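PDB 3AJC: flagellar motor switch protein fliG from Thermotoga maritima, which probably forms part of a switch complex, proposed to lie at the base of the flagellar basal body, that helps set the direction of flagellar rotation. Local coordinates for residues Q144-E149 against Q202-I207; A158-S163 against E187-V192. One frame throughout, in Å; residues are numbered along the deposited sequence.

Both contacts lie in the all-helical C-terminal domain of FliG, away from the EHPQR motif of the middle domain. Contact 1 is the more buried of the two. It sets helix 140-147 and the residues that follow it against helix 194-213 through branched aliphatic side chains and the stem of a glutamate. Contact 2 is a surface contact. There one lysine of the turn 159-162 lies along the loop that leads into helix 194-213, and it meets a thioether, a valine methyl and a peptide carbonyl. Along the chain contact 2 falls inside the loop closed by contact 1. Their centres are about 17 Å apart, yet they touch where Ile-204 CD1 packs on Ala-158 CB at 3.6 Å.

Contact 1: Q144-E149 against Q202-I207; sequences QLVLRE and QKIINI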
loop_
_atom_site.group_PDB
_atom_site.type_symbol
_atom_site.label_atom_id
_atom_site.label_comp_id
_atom_site.label_asym_id
_atom_site.label_seq_id
_atom_site.Cartn_x
_atom_site.Cartn_y
_atom_site.Cartn_z
ATOM N N GLN A 144 -8.087 -2.650 -20.139
ATOM C CA GLN A 144 -9.452 -2.918 -20.594
ATOM C C GLN A 144 -10.075 -3.994 -19.700
ATOM O O GLN A 144 -11.226 -3.895 -19.285
ATOM C CB GLN A 144 -9.438 -3.391 -22.049
ATOM C CG GLN A 144 -9.164 -2.282 -23.063
ATOM C CD GLN A 144 -8.537 -2.796 -24.356
ATOM O OE1 GLN A 144 -8.783 -3.928 -24.775
ATOM N NE2 GLN A 144 -7.733 -1.952 -25.001
ATOM N N LEU A 145 -9.303 -5.026 -19.399
ATOM C CA LEU A 145 -9.771 -6.096 -18.528
ATOM C C LEU A 145 -10.302 -5.477 -17.224
ATOM O O LEU A 145 -11.389 -5.817 -16.744
ATOM C CB LEU A 145 -8.606 -7.030 -18.201
ATOM C CG LEU A 145 -8.906 -8.456 -17.738
ATOM C CD1 LEU A 145 -8.993 -9.363 -18.972
ATOM C CD2 LEU A 145 -7.802 -8.946 -16.798
ATOM N N VAL A 146 -9.518 -4.560 -16.661
ATOM C CA VAL A 146 -9.861 -3.892 -15.414
ATOM C C VAL A 146 -11.113 -3.016 -15.519
ATOM O O VAL A 146 -11.975 -3.049 -14.638
ATOM C CB VAL A 146 -8.662 -3.027 -14.923
ATOM C CG1 VAL A 146 -9.032 -2.233 -13.661
ATOM C CG2 VAL A 146 -7.467 -3.927 -14.657
ATOM N N LEU A 147 -11.203 -2.239 -16.594
ATOM C CA LEU A 147 -12.331 -1.339 -16.812
ATOM C C LEU A 147 -13.707 -2.011 -16.789
ATOM O O LEU A 147 -14.677 -1.452 -16.268
ATOM C CB LEU A 147 -12.137 -0.582 -18.126
ATOM C CG LEU A 147 -10.945 0.383 -18.128
ATOM C CD1 LEU A 147 -10.924 1.159 -19.428
ATOM C CD2 LEU A 147 -11.041 1.340 -16.952
ATOM N N ARG A 148 -13.795 -3.217 -17.334
ATOM C CA ARG A 148 -15.067 -3.925 -17.341
ATOM C C ARG A 148 -15.559 -4.233 -15.930
ATOM O O ARG A 148 -16.723 -4.587 -15.739
ATOM C CB ARG A 148 -14.945 -5.222 -18.144
ATOM C CG ARG A 148 -14.869 -4.994 -19.652
ATOM C CD ARG A 148 -14.624 -6.292 -20.413
ATOM N NE ARG A 148 -13.400 -6.949 -19.970
ATOM C CZ ARG A 148 -12.798 -7.930 -20.634
ATOM N NH1 ARG A 148 -13.313 -8.365 -21.778
ATOM N NH2 ARG A 148 -11.682 -8.475 -20.159
ATOM N N GLU A 149 -14.674 -4.082 -14.945
ATOM C CA GLU A 149 -15.013 -4.368 -13.552
ATOM C C GLU A 149 -15.252 -3.112 -12.719
ATOM O O GLU A 149 -15.448 -3.201 -11.508
ATOM C CB GLU A 149 -13.882 -5.166 -12.914
ATOM C CG GLU A 149 -13.407 -6.335 -13.764
ATOM C CD GLU A 149 -14.207 -7.598 -13.525
ATOM O OE1 GLU A 149 -14.148 -8.510 -14.380
ATOM O OE2 GLU A 149 -14.883 -7.685 -12.475
ATOM N N GLN A 202 -8.845 3.021 -4.299
ATOM C CA GLN A 202 -8.546 1.798 -3.560
ATOM C C GLN A 202 -9.357 0.624 -4.127
ATOM O O GLN A 202 -8.859 -0.498 -4.247
ATOM C CB GLN A 202 -8.901 1.982 -2.087
ATOM C CG GLN A 202 -8.641 0.750 -1.272
ATOM C CD GLN A 202 -7.179 0.617 -0.897
ATOM O OE1 GLN A 202 -6.280 0.873 -1.709
ATOM N NE2 GLN A 202 -6.929 0.212 0.348
ATOM N N LYS A 203 -10.618 0.900 -4.458
ATOM C CA LYS A 203 -11.527 -0.099 -5.014
ATOM C C LYS A 203 -11.010 -0.642 -6.343
ATOM O O LYS A 203 -11.088 -1.839 -6.615
ATOM C CB LYS A 203 -12.897 0.536 -5.237
ATOM C CG LYS A 203 -14.029 -0.089 -4.458
ATOM C CD LYS A 203 -15.115 0.943 -4.201
ATOM C CE LYS A 203 -16.354 0.317 -3.588
ATOM N NZ LYS A 203 -17.342 1.365 -3.185
ATOM N N ILE A 204 -10.500 0.252 -7.183
ATOM C CA ILE A 204 -9.976 -0.153 -8.477
ATOM C C ILE A 204 -8.702 -0.969 -8.274
ATOM O O ILE A 204 -8.471 -1.962 -8.963
ATOM C CB ILE A 204 -9.670 1.068 -9.354
ATOM C CG1 ILE A 204 -10.975 1.834 -9.641
ATOM C CG2 ILE A 204 -8.962 0.622 -10.634
ATOM C CD1 ILE A 204 -10.833 3.008 -10.643
ATOM N N ILE A 205 -7.884 -0.544 -7.315
ATOM C CA ILE A 205 -6.644 -1.235 -7.005
ATOM C C ILE A 205 -6.941 -2.653 -6.543
ATOM O O ILE A 205 -6.244 -3.591 -6.919
ATOM C CB ILE A 205 -5.858 -0.496 -5.900
ATOM C CG1 ILE A 205 -5.277 0.802 -6.468
ATOM C CG2 ILE A 205 -4.744 -1.400 -5.348
ATOM C CD1 ILE A 205 -4.617 1.685 -5.441
ATOM N N ASN A 206 -7.975 -2.808 -5.718
ATOM C CA ASN A 206 -8.347 -4.134 -5.242
ATOM C C ASN A 206 -8.749 -5.013 -6.426
ATOM O O ASN A 206 -8.421 -6.198 -6.466
ATOM C CB ASN A 206 -9.486 -4.041 -4.219
ATOM C CG ASN A 206 -9.057 -3.352 -2.938
ATOM O OD1 ASN A 206 -7.898 -3.419 -2.548
ATOM N ND2 ASN A 206 -9.998 -2.691 -2.273
ATOM N N ILE A 207 -9.446 -4.423 -7.394
ATOM C CA ILE A 207 -9.854 -5.153 -8.593
ATOM C C ILE A 207 -8.596 -5.672 -9.300
ATOM O O ILE A 207 -8.541 -6.816 -9.735
ATOM C CB ILE A 207 -10.646 -4.240 -9.576
ATOM C CG1 ILE A 207 -12.024 -3.915 -8.995
ATOM C CG2 ILE A 207 -10.770 -4.908 -10.941
ATOM C CD1 ILE A 207 -12.839 -2.993 -9.873
#
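Ile-207 and Ile-204 of helix 194-213 meet Val-146 of helix 140-147 and Glu-149 just beyond it in the chain. This is helix packing inside the all-helical C-terminal domain of FliG. The apolar part centres on one methyl. With chi1 at 176°, Val-146 CG1 lies opposite the backbone N and reaches the CG2 methyls of both isoleucines, each at 4.2 Å. Val-146 crosses Ile-204 at about a right angle and meets Ile-207 at a slant. Ile-208 and Leu-211 add to the cover of Val-146, while Leu-155 and Ala-158 of helix 152-159 touch Ile-204.

The second part is apolar against the stem of a charged residue. Glu-149 CB lies 3.7 Å from Ile-207 CG2, and its CG lies a little farther from the same methyl. The chain then bends at chi2 (-87°), and OE2 makes a long, weak ion pair with Arg-210. Were Ile-207 an alanine, both its CG2 and CD1 methyls would be gone, which would probably open a gap beside Val-146 CG1 and bare the stem of Glu-149.

The backbone of Glu-149 is also met. Ile-207 CD1 sits 3.1 Å from Glu-149 O, a close van der Waals approach of a methyl to a carbonyl oxygen.

Contact 2: A158-S163 against E187-V192; sequences ALKGAS and EYMGPV
Lys-160, in the type I turn from Leu-159 to Ala-162, lies against Met-189, Gly-190 and Val-192. These three belong to the loop that joins helix 176-187 to helix 194-213 in the C-terminal domain of FliG. Lys-160 is the one residue of 158-163 that touches 187-192.

The tight part is at the far carbons of the lysine. Lys-160 CE lies 3.5 Å from Met-189 SD, and the two side chains run past each other in opposite directions. The same CE is 3.5 Å from Gly-190 O. One carbon further back, Lys-160 CD meets Val-192 CG2 at 3.8 Å. With chi1 at 177°, the Met-189 side chain points away from its own N and brings CG to 3.9 Å from Lys-160 CE. The methionine also touches Ala-156 and Leu-157 of helix 152-159. Val-192 touches Leu-157 of helix 152-159 and Val-197 of helix 194-213, and so bridges these two helices. Gly-190 has a positive phi of 91°. A side chain there would run into Pro-191 CD and the preceding carbonyl.

The loose side is at the amine. The lysine is extended until it bends at chi4 (-60°). Its NZ stays 3.9 Å from Gly-190 O, too far for a hydrogen bond. Lys-160 as a whole is exposed.

The contact thus rests on the carbon chain of a lysine. Its ammonium charge is not spent on a bond to this loop, although the nearby Gly-190 carbonyl would probably offer it a mild, favourable electrostatic pull.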
loop_
_atom_site.group_PDB
_atom_site.type_symbol
_atom_site.label_atom_id
_atom_site.label_comp_id
_atom_site.label_asym_id
_atom_site.label_seq_id
_atom_site.Cartn_x
_atom_site.Cartn_y
_atom_site.Cartn_z
ATOM N N ALA A 158 -12.282 8.252 -8.982
ATOM C CA ALA A 158 -10.874 7.880 -9.043
ATOM C C ALA A 158 -10.064 8.785 -9.976
ATOM O O ALA A 158 -8.888 9.070 -9.711
ATOM C CB ALA A 158 -10.749 6.426 -9.490
ATOM N N LEU A 159 -10.691 9.236 -11.059
ATOM C CA LEU A 159 -10.021 10.084 -12.037
ATOM C C LEU A 159 -9.789 11.513 -11.555
ATOM O O LEU A 159 -8.870 12.183 -12.016
ATOM C CB LEU A 159 -10.802 10.092 -13.353
ATOM C CG LEU A 159 -10.715 8.785 -14.141
ATOM C CD1 LEU A 159 -11.600 8.836 -15.380
ATOM C CD2 LEU A 159 -9.268 8.552 -14.521
ATOM N N LYS A 160 -10.613 11.987 -10.630
ATOM C CA LYS A 160 -10.416 13.331 -10.113
ATOM C C LYS A 160 -9.097 13.400 -9.346
ATOM O O LYS A 160 -8.646 14.478 -8.969
ATOM C CB LYS A 160 -11.568 13.734 -9.195
ATOM C CG LYS A 160 -12.857 14.049 -9.926
ATOM C CD LYS A 160 -13.878 14.659 -8.983
ATOM C CE LYS A 160 -15.055 15.248 -9.754
ATOM N NZ LYS A 160 -14.623 16.330 -10.692
ATOM N N GLY A 161 -8.481 12.246 -9.117
ATOM C CA GLY A 161 -7.219 12.215 -8.404
ATOM C C GLY A 161 -6.109 11.557 -9.209
ATOM O O GLY A 161 -5.157 11.013 -8.641
ATOM N N ALA A 162 -6.222 11.600 -10.534
ATOM C CA ALA A 162 -5.213 10.997 -11.403
ATOM C C ALA A 162 -4.485 12.024 -12.272
ATOM O O ALA A 162 -4.993 13.113 -12.520
ATOM C CB ALA A 162 -5.866 9.946 -12.297
ATOM N N SER A 163 -3.293 11.665 -12.735
ATOM C CA SER A 163 -2.521 12.548 -13.600
ATOM C C SER A 163 -3.182 12.550 -14.972
ATOM O O SER A 163 -3.771 11.554 -15.386
ATOM C CB SER A 163 -1.077 12.053 -13.725
ATOM O OG SER A 163 -1.021 10.741 -14.263
ATOM N N GLU A 187 -19.525 15.729 -15.873
ATOM C CA GLU A 187 -20.222 16.994 -16.088
ATOM C C GLU A 187 -21.185 17.378 -14.970
ATOM O O GLU A 187 -21.259 18.546 -14.591
ATOM C CB GLU A 187 -20.994 16.950 -17.406
ATOM C CG GLU A 187 -20.110 16.968 -18.639
ATOM C CD GLU A 187 -20.895 16.749 -19.918
ATOM O OE1 GLU A 187 -20.303 16.883 -21.012
ATOM O OE2 GLU A 187 -22.102 16.436 -19.827
ATOM N N TYR A 188 -21.927 16.402 -14.451
ATOM C CA TYR A 188 -22.891 16.677 -13.389
ATOM C C TYR A 188 -22.469 16.130 -12.037
ATOM O O TYR A 188 -23.312 15.884 -11.172
ATOM C CB TYR A 188 -24.262 16.099 -13.742
ATOM C CG TYR A 188 -24.811 16.577 -15.060
ATOM C CD1 TYR A 188 -24.727 15.779 -16.199
ATOM C CD2 TYR A 188 -25.410 17.828 -15.173
ATOM C CE1 TYR A 188 -25.227 16.213 -17.418
ATOM C CE2 TYR A 188 -25.913 18.275 -16.389
ATOM C CZ TYR A 188 -25.820 17.463 -17.506
ATOM O OH TYR A 188 -26.325 17.904 -18.706
ATOM N N MET A 189 -21.171 15.932 -11.852
ATOM C CA MET A 189 -20.681 15.415 -10.586
ATOM C C MET A 189 -20.418 16.555 -9.608
ATOM O O MET A 189 -21.074 16.651 -8.579
ATOM C CB MET A 189 -19.411 14.591 -10.804
ATOM C CG MET A 189 -18.790 14.063 -9.528
ATOM S SD MET A 189 -17.524 12.838 -9.882
ATOM C CE MET A 189 -18.234 11.428 -9.143
ATOM N N GLY A 190 -19.470 17.426 -9.932
ATOM C CA GLY A 190 -19.171 18.530 -9.039
ATOM C C GLY A 190 -18.084 18.181 -8.034
ATOM O O GLY A 190 -17.461 17.124 -8.143
ATOM N N PRO A 191 -17.826 19.051 -7.043
ATOM C CA PRO A 191 -16.793 18.789 -6.035
ATOM C C PRO A 191 -17.133 17.588 -5.159
ATOM O O PRO A 191 -18.302 17.325 -4.872
ATOM C CB PRO A 191 -16.745 20.095 -5.239
ATOM C CG PRO A 191 -17.181 21.124 -6.248
ATOM C CD PRO A 191 -18.347 20.422 -6.903
ATOM N N VAL A 192 -16.104 16.864 -4.735
ATOM C CA VAL A 192 -16.309 15.684 -3.909
ATOM C C VAL A 192 -15.297 15.588 -2.779
ATOM O O VAL A 192 -14.205 16.149 -2.856
ATOM C CB VAL A 192 -16.214 14.396 -4.763
ATOM C CG1 VAL A 192 -17.264 14.422 -5.866
ATOM C CG2 VAL A 192 -14.821 14.270 -5.370
#